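Penicillin-binding protein A (Mycobacterium tuberculosis, PDB 3UN7) probably cross-links peptidoglycan as a penicillin-binding D,D-transpeptidase of the cell wall and takes part in regulating cell length. Local coordinates at residues 22-26 against 76-80; 283-287 against 335-339. One frame throughout, in Å; residues are numbered along the deposited sequence.

Contact 1: residues 22-26 against 76-80; sequences QRGQI and DPILN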
loop_
_atom_site.group_PDB
_atom_site.type_symbol
_atom_site.label_atom_id
_atom_site.label_comp_id
_atom_site.label_asym_id
_atom_site.label_seq_id
_atom_site.Cartn_x
_atom_site.Cartn_y
_atom_site.Cartn_z
ATOM N N GLN A 22 -9.828 7.253 31.638
ATOM C CA GLN A 22 -8.710 7.580 30.760
ATOM C C GLN A 22 -8.429 6.498 29.725
ATOM O O GLN A 22 -7.893 5.440 30.043
ATOM C CB GLN A 22 -7.429 7.917 31.538
ATOM C CG GLN A 22 -6.327 8.448 30.607
ATOM C CD GLN A 22 -5.146 9.070 31.336
ATOM O OE1 GLN A 22 -4.788 8.661 32.442
ATOM N NE2 GLN A 22 -4.538 10.075 30.711
ATOM N N ARG A 23 -8.791 6.792 28.484
ATOM C CA ARG A 23 -8.536 5.908 27.347
ATOM C C ARG A 23 -7.033 5.795 27.141
ATOM O O ARG A 23 -6.295 6.750 27.378
ATOM C CB ARG A 23 -9.201 6.484 26.103
ATOM C CG ARG A 23 -9.089 5.636 24.849
ATOM C CD ARG A 23 -9.991 6.227 23.777
ATOM N NE ARG A 23 -9.987 5.447 22.544
ATOM C CZ ARG A 23 -10.737 4.380 22.325
ATOM N NH1 ARG A 23 -11.564 3.930 23.276
ATOM N NH2 ARG A 23 -10.658 3.755 21.156
ATOM N N GLY A 24 -6.580 4.625 26.719
ATOM C CA GLY A 24 -5.154 4.388 26.548
ATOM C C GLY A 24 -4.616 4.975 25.270
ATOM O O GLY A 24 -5.364 5.574 24.484
ATOM N N GLN A 25 -3.315 4.779 25.052
ATOM C CA GLN A 25 -2.574 5.440 23.973
ATOM C C GLN A 25 -2.353 4.533 22.769
ATOM O O GLN A 25 -2.215 3.312 22.911
ATOM C CB GLN A 25 -1.180 5.862 24.469
ATOM C CG GLN A 25 -1.168 6.660 25.759
ATOM C CD GLN A 25 0.222 6.811 26.346
ATOM O OE1 GLN A 25 1.112 5.984 26.112
ATOM N NE2 GLN A 25 0.415 7.865 27.116
ATOM N N ILE A 26 -2.288 5.143 21.589
ATOM C CA ILE A 26 -1.805 4.452 20.381
ATOM C C ILE A 26 -0.418 5.004 20.111
ATOM O O ILE A 26 -0.256 6.216 20.037
ATOM C CB ILE A 26 -2.724 4.709 19.175
ATOM C CG1 ILE A 26 -4.153 4.229 19.486
ATOM C CG2 ILE A 26 -2.147 4.051 17.895
ATOM C CD1 ILE A 26 -5.191 4.559 18.388
ATOM N N ASP A 76 -10.545 -0.854 20.364
ATOM C CA ASP A 76 -11.421 -0.248 21.367
ATOM C C ASP A 76 -11.424 -0.912 22.763
ATOM O O ASP A 76 -11.287 -0.200 23.763
ATOM C CB ASP A 76 -12.845 -0.108 20.831
ATOM C CG ASP A 76 -13.609 1.032 21.491
ATOM O OD1 ASP A 76 -12.983 1.978 22.008
ATOM O OD2 ASP A 76 -14.851 0.970 21.496
ATOM N N PRO A 77 -11.578 -2.261 22.847
ATOM C CA PRO A 77 -11.625 -2.899 24.168
ATOM C C PRO A 77 -10.335 -2.740 24.978
ATOM O O PRO A 77 -10.387 -2.599 26.201
ATOM C CB PRO A 77 -11.875 -4.370 23.841
ATOM C CG PRO A 77 -12.461 -4.378 22.460
ATOM C CD PRO A 77 -11.735 -3.263 21.770
ATOM N N ILE A 78 -9.188 -2.763 24.306
ATOM C CA ILE A 78 -7.912 -2.512 24.977
ATOM C C ILE A 78 -7.827 -1.036 25.392
ATOM O O ILE A 78 -7.522 -0.710 26.555
ATOM C CB ILE A 78 -6.709 -2.942 24.088
ATOM C CG1 ILE A 78 -6.630 -4.483 24.021
ATOM C CG2 ILE A 78 -5.379 -2.326 24.576
ATOM C CD1 ILE A 78 -6.060 -5.156 25.281
ATOM N N LEU A 79 -8.141 -0.147 24.452
ATOM C CA LEU A 79 -7.977 1.279 24.703
ATOM C C LEU A 79 -8.931 1.799 25.763
ATOM O O LEU A 79 -8.551 2.653 26.569
ATOM C CB LEU A 79 -8.100 2.091 23.398
ATOM C CG LEU A 79 -6.981 1.780 22.406
ATOM C CD1 LEU A 79 -7.338 2.271 21.021
ATOM C CD2 LEU A 79 -5.687 2.426 22.890
ATOM N N ASN A 80 -10.162 1.296 25.767
ATOM C CA ASN A 80 -11.123 1.694 26.797
ATOM C C ASN A 80 -11.063 0.852 28.082
ATOM O O ASN A 80 -11.750 1.153 29.057
ATOM C CB ASN A 80 -12.557 1.825 26.238
ATOM C CG ASN A 80 -13.211 0.490 25.921
ATOM O OD1 ASN A 80 -12.915 -0.520 26.545
ATOM N ND2 ASN A 80 -14.134 0.488 24.947
#
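Arg23 meets Asp76 through a salt bridge in which a single carboxylate oxygen serves two donors. NH1 of Arg23 reaches OD1 of Asp76 at 2.7 Å, nearly along that oxygen's C-O axis and close to the guanidinium plane, while NH2 adds a weak, more bent bond to the same OD1 at 3.0 Å. Both donors converge on OD1 and the two planes stand 52° apart, so this is neither two-oxygen nor coplanar pairing. NE is claimed by a second acid, Glu72 of helix 70-74, and Tyr62 makes a cation-pi contact with the group. CG lies anti to the backbone N (chi1 -177°) and the extended chain carries the guanidinium across Leu79, whose CB sits 3.6 Å above the guanidinium plane.

The backbone supplies the other clasp: Gly24 N donates to Leu79 O at 2.8 Å, a fairly straight bond, and Arg23 CA lies 3.3 Å from Leu79 O in a CA-H...O contact. Gly24 O is taken by Arg47 NH1. Farther along the segment, Ile26 CG1 touches Leu79 CD1 at 4.0 Å. Asp76 and Glu72 would be expected to balance the buried arginine's charge, in a join that lays a charge pair and a backbone bond over an apolar leucine.

Contact 2: residues 283-287 against 335-339; sequences RPTPL and RPYLV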
loop_
_atom_site.group_PDB
_atom_site.type_symbol
_atom_site.label_atom_id
_atom_site.label_comp_id
_atom_site.label_asym_id
_atom_site.label_seq_id
_atom_site.Cartn_x
_atom_site.Cartn_y
_atom_site.Cartn_z
ATOM N N ARG A 283 -6.651 -10.906 5.341
ATOM C CA ARG A 283 -6.724 -11.029 6.781
ATOM C C ARG A 283 -6.664 -9.639 7.387
ATOM O O ARG A 283 -6.026 -8.743 6.835
ATOM C CB ARG A 283 -5.571 -11.875 7.314
ATOM C CG ARG A 283 -5.639 -13.329 6.896
ATOM C CD ARG A 283 -6.731 -14.099 7.652
ATOM N NE ARG A 283 -6.690 -15.512 7.297
ATOM C CZ ARG A 283 -7.376 -16.062 6.303
ATOM N NH1 ARG A 283 -8.197 -15.333 5.552
ATOM N NH2 ARG A 283 -7.240 -17.356 6.063
ATOM N N PRO A 284 -7.328 -9.450 8.529
ATOM C CA PRO A 284 -7.333 -8.107 9.109
ATOM C C PRO A 284 -5.962 -7.783 9.702
ATOM O O PRO A 284 -5.223 -8.692 10.074
ATOM C CB PRO A 284 -8.410 -8.191 10.189
ATOM C CG PRO A 284 -8.520 -9.633 10.546
ATOM C CD PRO A 284 -8.052 -10.441 9.354
ATOM N N THR A 285 -5.617 -6.501 9.777
ATOM C CA THR A 285 -4.242 -6.102 10.100
ATOM C C THR A 285 -3.968 -5.489 11.487
ATOM O O THR A 285 -2.809 -5.231 11.785
ATOM C CB THR A 285 -3.669 -5.121 9.044
ATOM O OG1 THR A 285 -4.491 -3.955 8.993
ATOM C CG2 THR A 285 -3.560 -5.774 7.629
ATOM N N PRO A 286 -4.990 -5.272 12.352
ATOM C CA PRO A 286 -6.418 -5.651 12.431
ATOM C C PRO A 286 -7.371 -4.753 11.656
ATOM O O PRO A 286 -8.589 -4.960 11.731
ATOM C CB PRO A 286 -6.710 -5.509 13.917
ATOM C CG PRO A 286 -5.874 -4.276 14.278
ATOM C CD PRO A 286 -4.602 -4.455 13.524
ATOM N N LEU A 287 -6.839 -3.770 10.924
ATOM C CA LEU A 287 -7.665 -2.988 9.997
ATOM C C LEU A 287 -8.065 -3.861 8.812
ATOM O O LEU A 287 -7.247 -4.630 8.310
ATOM C CB LEU A 287 -6.941 -1.732 9.485
ATOM C CG LEU A 287 -6.363 -0.772 10.524
ATOM C CD1 LEU A 287 -5.950 0.532 9.878
ATOM C CD2 LEU A 287 -7.389 -0.511 11.623
ATOM N N ARG A 335 2.477 -12.277 6.602
ATOM C CA ARG A 335 1.205 -11.665 6.929
ATOM C C ARG A 335 1.446 -10.240 7.428
ATOM O O ARG A 335 2.178 -10.040 8.410
ATOM C CB ARG A 335 0.476 -12.505 7.986
ATOM C CG ARG A 335 -0.853 -11.924 8.443
ATOM C CD ARG A 335 -1.693 -13.009 9.083
ATOM N NE ARG A 335 -1.992 -14.026 8.076
ATOM C CZ ARG A 335 -2.512 -15.230 8.315
ATOM N NH1 ARG A 335 -2.804 -15.619 9.558
ATOM N NH2 ARG A 335 -2.730 -16.048 7.293
ATOM N N PRO A 336 0.857 -9.244 6.743
ATOM C CA PRO A 336 1.126 -7.877 7.178
ATOM C C PRO A 336 0.377 -7.563 8.463
ATOM O O PRO A 336 -0.764 -8.004 8.671
ATOM C CB PRO A 336 0.630 -7.000 6.014
ATOM C CG PRO A 336 -0.251 -7.849 5.212
ATOM C CD PRO A 336 -0.037 -9.301 5.568
ATOM N N TYR A 337 1.037 -6.836 9.343
ATOM C CA TYR A 337 0.383 -6.450 10.579
ATOM C C TYR A 337 0.808 -5.063 10.990
ATOM O O TYR A 337 1.934 -4.655 10.695
ATOM C CB TYR A 337 0.648 -7.469 11.691
ATOM C CG TYR A 337 2.086 -7.606 12.161
ATOM C CD1 TYR A 337 2.513 -6.994 13.343
ATOM C CD2 TYR A 337 3.000 -8.416 11.470
ATOM C CE1 TYR A 337 3.813 -7.142 13.807
ATOM C CE2 TYR A 337 4.312 -8.567 11.926
ATOM C CZ TYR A 337 4.704 -7.922 13.099
ATOM O OH TYR A 337 5.982 -8.047 13.582
ATOM N N LEU A 338 -0.109 -4.374 11.690
ATOM C CA LEU A 338 0.041 -2.983 12.102
ATOM C C LEU A 338 0.246 -2.859 13.601
ATOM O O LEU A 338 0.714 -1.827 14.083
ATOM C CB LEU A 338 -1.227 -2.207 11.727
ATOM C CG LEU A 338 -1.313 -0.704 11.971
ATOM C CD1 LEU A 338 -0.146 -0.032 11.254
ATOM C CD2 LEU A 338 -2.667 -0.193 11.404
ATOM N N VAL A 339 -0.154 -3.888 14.347
ATOM C CA VAL A 339 -0.060 -3.845 15.805
ATOM C C VAL A 339 0.996 -4.824 16.291
ATOM O O VAL A 339 0.836 -6.028 16.146
ATOM C CB VAL A 339 -1.422 -4.076 16.482
ATOM C CG1 VAL A 339 -1.271 -4.056 18.038
ATOM C CG2 VAL A 339 -2.406 -2.964 16.065
HETATM O O HOH W 1 -2.064 -9.294 10.988
HETATM O O HOH W 2 -1.527 -6.454 14.037
#
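Thr285 O accepts the backbone N-H of Leu338 at 2.8 Å, with the donor nearly in line with the carbonyl, and this is the one direct hydrogen bond between segments 283-287 and 335-339. A water shares the same oxygen: it donates to Thr285 O and accepts from Val339 N, 2.9 Å each way, so the carbonyl is gripped twice.

Packing is close around this bond. Leu338 CB lies 3.4 Å from Thr285 O, and its CD2 methyl meets Leu287 CD1 at 3.7 Å as the two leucines slant past each other. Pro286, after a cis peptide bond, brings CD against Val339 CG2, the methyl set beside the backbone N; Leu71 of helix 70-74 touches Pro286, Leu287 and Val339. Within 283-287, Leu287 O accepts hydrogen bonds from both N and OG1 of Thr285.

Toward Arg283 the contact slackens. A second water donates to Pro336 O and, weakly, to Pro284 O at 3.3 Å. Farther out, CG of exposed Arg283 rests over one face of the Arg335 guanidinium, 3.7 Å above its plane and off-centre. Arg283 bends at chi2 (-74°), and the two guanidinium planes stand 56° apart, yet Arg283 NE remains 4.0 Å from Arg335 NH2. Apolar contacts and a shared carbonyl therefore account for the inner join, whereas the two like charges at the outer end would be expected to contribute no attraction, and solvent probably screens them.

Contacts 1 and 2 lie 18 Å apart between centres, with nearest atoms about 7 Å apart, so neither touches the other. Contact 1 lies in the dimerisation domain and contact 2 in the transpeptidase domain, but one mixed sheet spans both: segment 22-26 runs into strand 26-28, segment 335-339 into strand 339-343, and strand 104-107 lies between these two strands. Helix 70-74 forms a second bridge, for its Leu71 touches Ile26 of contact 1 and Pro286, Leu287 and Val339 of contact 2. Both contacts are away from Ser193, the probable acyl-ester nucleophile. As a pair they illustrate charge pairing over an apolar leucine and mainly apolar, water-assisted packing.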